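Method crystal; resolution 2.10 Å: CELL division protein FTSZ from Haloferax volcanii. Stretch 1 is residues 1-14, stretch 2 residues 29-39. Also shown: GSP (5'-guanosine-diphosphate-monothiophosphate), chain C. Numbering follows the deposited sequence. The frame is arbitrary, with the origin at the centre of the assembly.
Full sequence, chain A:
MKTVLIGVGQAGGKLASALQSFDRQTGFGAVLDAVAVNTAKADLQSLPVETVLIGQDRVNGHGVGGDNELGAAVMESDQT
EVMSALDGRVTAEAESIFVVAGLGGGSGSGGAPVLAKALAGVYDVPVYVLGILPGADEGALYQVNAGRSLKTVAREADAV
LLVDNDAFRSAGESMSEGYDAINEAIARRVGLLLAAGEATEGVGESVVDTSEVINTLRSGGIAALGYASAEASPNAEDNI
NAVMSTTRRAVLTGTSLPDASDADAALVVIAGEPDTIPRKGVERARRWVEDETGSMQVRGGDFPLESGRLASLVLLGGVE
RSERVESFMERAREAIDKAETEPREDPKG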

ATOM      1  N   MET A   1      13.449   2.923   1.460  1.00 48.98           N
ATOM      2  CA  MET A   1      13.361   1.746   0.604  1.00 46.33           C
ATOM      3  C   MET A   1      13.110   2.116  -0.854  1.00 49.34           C
ATOM      4  O   MET A   1      12.024   2.578  -1.202  1.00 50.13           O
ATOM      5  CB  MET A   1      12.253   0.811   1.081  1.00 41.53           C
ATOM      6  CG  MET A   1      12.081  -0.379   0.152  1.00 47.95           C
ATOM      7  SD  MET A   1      10.667  -1.413   0.550  1.00 59.51           S
ATOM      8  CE  MET A   1      11.414  -2.527   1.704  1.00 45.24           C
ATOM      9  N   LYS A   2      14.108   1.903  -1.706  1.00 44.34           N
ATOM     10  CA  LYS A   2      13.957   2.235  -3.114  1.00 46.13           C
ATOM     11  C   LYS A   2      13.134   1.149  -3.791  1.00 46.89           C
ATOM     12  O   LYS A   2      13.408  -0.047  -3.628  1.00 47.05           O
ATOM     13  CB  LYS A   2      15.321   2.385  -3.788  1.00 49.78           C
ATOM     14  CG  LYS A   2      16.217   3.430  -3.152  1.00 50.14           C
ATOM     15  CD  LYS A   2      17.607   3.367  -3.764  1.00 58.80           C
ATOM     16  CE  LYS A   2      18.667   3.972  -2.848  1.00 68.25           C
ATOM     17  NZ  LYS A   2      20.030   3.829  -3.436  1.00 81.02           N
ATOM     18  N   THR A   3      12.122   1.561  -4.548  1.00 48.90           N
ATOM     19  CA  THR A   3      11.173   0.606  -5.101  1.00 48.91           C
ATOM     20  C   THR A   3      10.810   0.855  -6.569  1.00 50.10           C
ATOM     21  O   THR A   3      11.071   1.935  -7.122  1.00 44.22           O
ATOM     22  CB  THR A   3       9.901   0.559  -4.250  1.00 44.03           C
ATOM     23  OG1 THR A   3       9.171  -0.640  -4.548  1.00 47.57           O
ATOM     24  CG2 THR A   3       9.034   1.780  -4.520  1.00 42.91           C
ATOM     25  N   VAL A   4      10.229  -0.169  -7.192  1.00 48.62           N
ATOM     26  CA  VAL A   4       9.699  -0.085  -8.554  1.00 48.63           C
ATOM     27  C   VAL A   4       8.216  -0.418  -8.523  1.00 45.16           C
ATOM     28  O   VAL A   4       7.813  -1.445  -7.970  1.00 46.59           O
ATOM     29  CB  VAL A   4      10.392  -1.080  -9.513  1.00 49.96           C
ATOM     30  CG1 VAL A   4       9.632  -1.147 -10.837  1.00 44.14           C
ATOM     31  CG2 VAL A   4      11.824  -0.684  -9.752  1.00 43.21           C
ATOM     32  N   LEU A   5       7.395   0.458  -9.086  1.00 46.59           N
ATOM     33  CA  LEU A   5       5.956   0.268  -9.009  1.00 44.35           C
ATOM     34  C   LEU A   5       5.428  -0.271 -10.329  1.00 38.78           C
ATOM     35  O   LEU A   5       5.764   0.253 -11.377  1.00 43.91           O
ATOM     36  CB  LEU A   5       5.265   1.590  -8.686  1.00 42.71           C
ATOM     37  CG  LEU A   5       5.738   2.297  -7.420  1.00 45.87           C
ATOM     38  CD1 LEU A   5       4.997   3.639  -7.229  1.00 35.45           C
ATOM     39  CD2 LEU A   5       5.551   1.391  -6.212  1.00 41.82           C
ATOM     40  N   ILE A   6       4.597  -1.309 -10.270  1.00 41.65           N
ATOM     41  CA  ILE A   6       3.892  -1.780 -11.454  1.00 47.40           C
ATOM     42  C   ILE A   6       2.394  -1.834 -11.213  1.00 40.30           C
ATOM     43  O   ILE A   6       1.896  -2.757 -10.575  1.00 41.49           O
ATOM     44  CB  ILE A   6       4.345  -3.185 -11.869  1.00 46.03           C
ATOM     45  CG1 ILE A   6       5.868  -3.242 -12.003  1.00 47.22           C
ATOM     46  CG2 ILE A   6       3.662  -3.584 -13.180  1.00 52.11           C
ATOM     47  CD1 ILE A   6       6.418  -4.631 -11.821  1.00 50.47           C
ATOM     48  N   GLY A   7       1.671  -0.858 -11.745  1.00 42.55           N
ATOM     49  CA  GLY A   7       0.219  -0.888 -11.694  1.00 43.89           C
ATOM     50  C   GLY A   7      -0.356  -1.901 -12.665  1.00 44.12           C
ATOM     51  O   GLY A   7       0.127  -2.043 -13.789  1.00 48.84           O
ATOM     52  N   VAL A   8      -1.380  -2.624 -12.228  1.00 40.33           N
ATOM     53  CA  VAL A   8      -2.084  -3.557 -13.106  1.00 42.89           C
ATOM     54  C   VAL A   8      -3.585  -3.271 -13.070  1.00 45.36           C
ATOM     55  O   VAL A   8      -4.224  -3.367 -12.022  1.00 42.06           O
ATOM     56  CB  VAL A   8      -1.814  -5.027 -12.723  1.00 43.44           C
ATOM     57  CG1 VAL A   8      -2.582  -5.955 -13.646  1.00 40.54           C
ATOM     58  CG2 VAL A   8      -0.326  -5.332 -12.800  1.00 40.18           C
ATOM     59  N   GLY A   9      -4.150  -2.901 -14.210  1.00 48.86           N
ATOM     60  CA  GLY A   9      -5.539  -2.487 -14.218  1.00 46.75           C
ATOM     61  C   GLY A   9      -5.699  -1.007 -13.909  1.00 44.94           C
ATOM     62  O   GLY A   9      -4.733  -0.266 -13.665  1.00 45.41           O
ATOM     63  N   GLN A  10      -6.946  -0.567 -13.899  1.00 34.90           N
ATOM     64  CA  GLN A  10      -7.240   0.854 -13.815  1.00 41.07           C
ATOM     65  C   GLN A  10      -6.928   1.479 -12.447  1.00 45.26           C
ATOM     66  O   GLN A  10      -6.263   2.522 -12.358  1.00 39.46           O
ATOM     67  CB  GLN A  10      -8.703   1.079 -14.187  1.00 43.25           C
ATOM     68  CG  GLN A  10      -9.037   2.520 -14.418  1.00 51.89           C
ATOM     69  CD  GLN A  10     -10.245   2.928 -13.640  1.00 68.10           C
ATOM     70  OE1 GLN A  10     -10.245   2.880 -12.405  1.00 79.43           O
ATOM     71  NE2 GLN A  10     -11.298   3.318 -14.347  1.00 60.60           N
ATOM     72  N   ALA A  11      -7.426   0.861 -11.386  1.00 43.14           N
ATOM     73  CA  ALA A  11      -7.149   1.340 -10.037  1.00 42.79           C
ATOM     74  C   ALA A  11      -5.646   1.294  -9.761  1.00 47.30           C
ATOM     75  O   ALA A  11      -5.075   2.242  -9.229  1.00 45.69           O
ATOM     76  CB  ALA A  11      -7.890   0.492  -9.028  1.00 37.09           C
ATOM     77  N   GLY A  12      -5.009   0.187 -10.128  1.00 41.40           N
ATOM     78  CA  GLY A  12      -3.579   0.023  -9.899  1.00 43.92           C
ATOM     79  C   GLY A  12      -2.734   1.108 -10.551  1.00 43.94           C
ATOM     80  O   GLY A  12      -1.780   1.618  -9.958  1.00 43.00           O
ATOM     81  N   GLY A  13      -3.088   1.481 -11.772  1.00 41.16           N
ATOM     82  CA  GLY A  13      -2.334   2.502 -12.475  1.00 44.34           C
ATOM     83  C   GLY A  13      -2.548   3.865 -11.849  1.00 44.28           C
ATOM     84  O   GLY A  13      -1.648   4.705 -11.823  1.00 42.04           O
ATOM     85  N   LYS A  14      -3.759   4.094 -11.356  1.00 44.65           N
ATOM     86  CA  LYS A  14      -4.082   5.349 -10.692  1.00 46.64           C
ATOM     87  C   LYS A  14      -3.340   5.493  -9.352  1.00 43.32           C
ATOM     88  O   LYS A  14      -2.778   6.545  -9.048  1.00 39.92           O
ATOM     89  CB  LYS A  14      -5.590   5.477 -10.486  1.00 48.39           C
ATOM     90  CG  LYS A  14      -6.339   6.029 -11.696  1.00 50.72           C
ATOM     91  CD  LYS A  14      -7.660   6.677 -11.259  1.00 64.77           C
ATOM     92  CE  LYS A  14      -8.884   5.895 -11.760  1.00 72.97           C
ATOM     93  NZ  LYS A  14     -10.169   6.287 -11.077  1.00 62.89           N
ATOM     94  N   GLY A  29      12.675  10.513  -3.826  1.00 49.82           N
ATOM     95  CA  GLY A  29      13.389   9.676  -4.789  1.00 50.96           C
ATOM     96  C   GLY A  29      13.361   8.179  -4.508  1.00 48.02           C
ATOM     97  O   GLY A  29      14.212   7.438  -4.975  1.00 49.23           O
ATOM     98  N   ALA A  30      12.367   7.727  -3.760  1.00 41.44           N
ATOM     99  CA  ALA A  30      12.291   6.334  -3.341  1.00 42.69           C
ATOM    100  C   ALA A  30      11.737   5.483  -4.462  1.00 47.69           C
ATOM    101  O   ALA A  30      12.031   4.298  -4.556  1.00 51.68           O
ATOM    102  CB  ALA A  30      11.402   6.201  -2.087  1.00 38.90           C
ATOM    103  N   VAL A  31      10.913   6.097  -5.304  1.00 50.40           N
ATOM    104  CA  VAL A  31      10.311   5.403  -6.433  1.00 44.48           C
ATOM    105  C   VAL A  31      11.256   5.533  -7.608  1.00 45.70           C
ATOM    106  O   VAL A  31      11.448   6.630  -8.131  1.00 46.08           O
ATOM    107  CB  VAL A  31       8.943   6.005  -6.777  1.00 45.46           C
ATOM    108  CG1 VAL A  31       8.402   5.406  -8.050  1.00 46.05           C
ATOM    109  CG2 VAL A  31       7.970   5.792  -5.621  1.00 45.83           C
ATOM    110  N   LEU A  32      11.887   4.426  -7.991  1.00 41.95           N
ATOM    111  CA  LEU A  32      12.896   4.469  -9.039  1.00 48.63           C
ATOM    112  C   LEU A  32      12.231   4.481 -10.407  1.00 49.49           C
ATOM    113  O   LEU A  32      12.763   5.035 -11.362  1.00 54.03           O
ATOM    114  CB  LEU A  32      13.866   3.287  -8.930  1.00 50.50           C
ATOM    115  CG  LEU A  32      14.700   3.172  -7.649  1.00 52.02           C
ATOM    116  CD1 LEU A  32      15.867   2.227  -7.885  1.00 57.56           C
ATOM    117  CD2 LEU A  32      15.202   4.536  -7.201  1.00 50.45           C
ATOM    118  N   ASP A  33      11.057   3.874 -10.492  1.00 50.82           N
ATOM    119  CA  ASP A  33      10.313   3.858 -11.740  1.00 54.47           C
ATOM    120  C   ASP A  33       8.896   3.420 -11.455  1.00 48.83           C
ATOM    121  O   ASP A  33       8.610   2.899 -10.378  1.00 46.83           O
ATOM    122  CB  ASP A  33      10.960   2.908 -12.745  1.00 58.13           C
ATOM    123  CG  ASP A  33      10.674   3.301 -14.174  1.00 75.34           C
ATOM    124  OD1 ASP A  33       9.494   3.545 -14.509  1.00 80.14           O
ATOM    125  OD2 ASP A  33      11.633   3.382 -14.961  1.00 84.75           O
ATOM    126  N   ALA A  34       8.015   3.647 -12.421  1.00 43.44           N
ATOM    127  CA  ALA A  34       6.607   3.273 -12.307  1.00 44.27           C
ATOM    128  C   ALA A  34       6.087   2.934 -13.695  1.00 44.28           C
ATOM    129  O   ALA A  34       6.347   3.662 -14.649  1.00 48.80           O
ATOM    130  CB  ALA A  34       5.794   4.416 -11.717  1.00 40.07           C
ATOM    131  N   VAL A  35       5.388   1.811 -13.808  1.00 42.40           N
ATOM    132  CA  VAL A  35       4.831   1.371 -15.078  1.00 49.15           C
ATOM    133  C   VAL A  35       3.394   0.932 -14.847  1.00 42.49           C
ATOM    134  O   VAL A  35       3.103   0.273 -13.853  1.00 46.04           O
ATOM    135  CB  VAL A  35       5.602   0.160 -15.629  1.00 51.05           C
ATOM    136  CG1 VAL A  35       5.105  -0.205 -17.024  1.00 51.09           C
ATOM    137  CG2 VAL A  35       7.069   0.450 -15.672  1.00 54.17           C
ATOM    138  N   ALA A  36       2.495   1.275 -15.760  1.00 45.15           N
ATOM    139  CA  ALA A  36       1.129   0.777 -15.654  1.00 43.53           C
ATOM    140  C   ALA A  36       0.818  -0.187 -16.787  1.00 45.58           C
ATOM    141  O   ALA A  36       1.123   0.083 -17.944  1.00 43.99           O
ATOM    142  CB  ALA A  36       0.124   1.925 -15.615  1.00 40.98           C
ATOM    143  N   VAL A  37       0.245  -1.329 -16.424  1.00 42.90           N
ATOM    144  CA  VAL A  37      -0.162  -2.337 -17.375  1.00 43.75           C
ATOM    145  C   VAL A  37      -1.687  -2.430 -17.354  1.00 41.14           C
ATOM    146  O   VAL A  37      -2.294  -2.425 -16.289  1.00 40.28           O
ATOM    147  CB  VAL A  37       0.419  -3.716 -17.003  1.00 45.29           C
ATOM    148  CG1 VAL A  37       0.123  -4.737 -18.105  1.00 44.24           C
ATOM    149  CG2 VAL A  37       1.921  -3.616 -16.734  1.00 40.31           C
ATOM    150  N   ASN A  38      -2.301  -2.519 -18.526  1.00 42.11           N
ATOM    151  CA  ASN A  38      -3.760  -2.604 -18.618  1.00 40.27           C
ATOM    152  C   ASN A  38      -4.183  -3.198 -19.944  1.00 41.61           C
ATOM    153  O   ASN A  38      -3.352  -3.407 -20.826  1.00 39.55           O
ATOM    154  CB  ASN A  38      -4.385  -1.223 -18.476  1.00 41.10           C
ATOM    155  CG  ASN A  38      -5.772  -1.273 -17.880  1.00 41.12           C
ATOM    156  OD1 ASN A  38      -6.482  -2.272 -17.997  1.00 44.84           O
ATOM    157  ND2 ASN A  38      -6.158  -0.194 -17.214  1.00 39.74           N
ATOM    158  N   THR A  39      -5.481  -3.455 -20.077  1.00 42.47           N
ATOM    159  CA  THR A  39      -6.060  -4.024 -21.292  1.00 46.61           C
ATOM    160  C   THR A  39      -7.083  -3.048 -21.843  1.00 48.58           C
ATOM    161  O   THR A  39      -7.688  -3.290 -22.883  1.00 43.11           O
ATOM    162  CB  THR A  39      -6.795  -5.341 -20.981  1.00 53.36           C
ATOM    163  OG1 THR A  39      -7.730  -5.128 -19.909  1.00 44.99           O
ATOM    164  CG2 THR A  39      -5.801  -6.415 -20.563  1.00 51.27           C
TER
HETATM  165  PG  GSP C1342     -12.359  -4.083 -15.165  1.00 65.49           P
HETATM  166  O3B GSP C1342     -10.781  -4.219 -14.913  1.00 81.37           O
HETATM  167  S1G GSP C1342     -13.561  -4.243 -13.489  1.00 66.45           S
HETATM  168  O2G GSP C1342     -12.670  -2.733 -15.876  1.00121.21           O
HETATM  169  O3G GSP C1342     -12.685  -5.255 -16.003  1.00 56.17           O
HETATM  170  PB  GSP C1342      -9.889  -3.393 -13.876  1.00 46.49           P
HETATM  171  O1B GSP C1342      -9.111  -2.265 -14.508  1.00 43.19           O
HETATM  172  O2B GSP C1342      -8.886  -4.364 -13.269  1.00 59.46           O
HETATM  173  PA  GSP C1342     -10.352  -1.667 -11.713  1.00 46.26           P
HETATM  174  O1A GSP C1342     -11.042  -0.351 -11.954  1.00 49.09           O
HETATM  175  O2A GSP C1342      -8.869  -1.409 -11.649  1.00 54.10           O
HETATM  176  O3A GSP C1342     -10.782  -2.768 -12.744  1.00 54.38           O
HETATM  177  O5' GSP C1342     -10.713  -2.243 -10.316  1.00 55.57           O
HETATM  178  C5' GSP C1342     -11.957  -2.077  -9.724  1.00 50.00           C
HETATM  179  C4' GSP C1342     -11.865  -1.941  -8.263  1.00 53.13           C
HETATM  180  O4' GSP C1342     -10.938  -0.953  -7.924  1.00 46.50           O
HETATM  181  C3' GSP C1342     -13.143  -1.523  -7.657  1.00 47.18           C
HETATM  182  O3' GSP C1342     -13.151  -2.038  -6.381  1.00 50.09           O
HETATM  183  C2' GSP C1342     -13.063  -0.067  -7.594  1.00 51.09           C
HETATM  184  O2' GSP C1342     -13.809   0.394  -6.519  1.00 57.03           O
HETATM  185  C1' GSP C1342     -11.655   0.159  -7.330  1.00 46.09           C
HETATM  186  N9  GSP C1342     -11.087   1.370  -7.887  1.00 45.92           N
HETATM  187  C8  GSP C1342     -11.239   1.825  -9.135  1.00 47.15           C
HETATM  188  N7  GSP C1342     -10.512   2.950  -9.287  1.00 50.23           N
HETATM  189  C5  GSP C1342      -9.872   3.208  -8.106  1.00 42.94           C
HETATM  190  C6  GSP C1342      -8.977   4.232  -7.694  1.00 42.60           C
HETATM  191  O6  GSP C1342      -8.596   5.253  -8.544  1.00 44.56           O
HETATM  192  N1  GSP C1342      -8.512   4.203  -6.422  1.00 40.41           N
HETATM  193  C2  GSP C1342      -8.879   3.215  -5.576  1.00 43.18           C
HETATM  194  N2  GSP C1342      -8.331   3.243  -4.214  1.00 40.27           N
HETATM  195  N3  GSP C1342      -9.714   2.224  -5.924  1.00 45.25           N
HETATM  196  C4  GSP C1342     -10.234   2.209  -7.208  1.00 45.77           C
HETATM  197  O   HOH W   1      -2.563  -0.092 -14.916  1.00 44.07           O
HETATM  198  O   HOH W   2      -4.123   1.662 -16.304  1.00 49.93           O

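Stretch 2 enters the contact at Ala30, whose carbonyl O accepts from Thr3 N at 2.7 Å and opens a parallel ladder. Val31 makes no backbone hydrogen bond to the other strand; its side chain shares a face with Leu5, CG1 lying 3.9 Å from Leu5 CD1. Leu32 N then donates to Thr3 O (2.8 Å), and its CG packs 4.0 Å from Lys2 CB. Asp33 O receives Leu5 N at 3.0 Å, nearly straight at 175°, while its OD1 takes Ala34 N of its own strand (2.6 Å).

From here the rule is strict alternation. Val35 uses both backbone groups, its N donating to Leu5 O (2.9 Å) and its O accepting from Gly7 N (2.8 Å). Small residues let the helix lie close: Ala36 CB sits 4.0 Å from Gly13 CA, and a CB on Gly7 would clash with Gly12 O. Val37 repeats the pattern of Val35 one step on, with N to Gly7 O at 2.7 Å and O from Gly9 N at 2.8 Å; its CG2 meets Ile6 CG2 at 4.0 Å on the opposite face from Ala34 and Ala36. Where the strands end, water 1 bridges Val37 O (2.7 Å) and Gly9 O (2.5 Å), and Asn38 ND2 donates to water 2 at 2.9 Å.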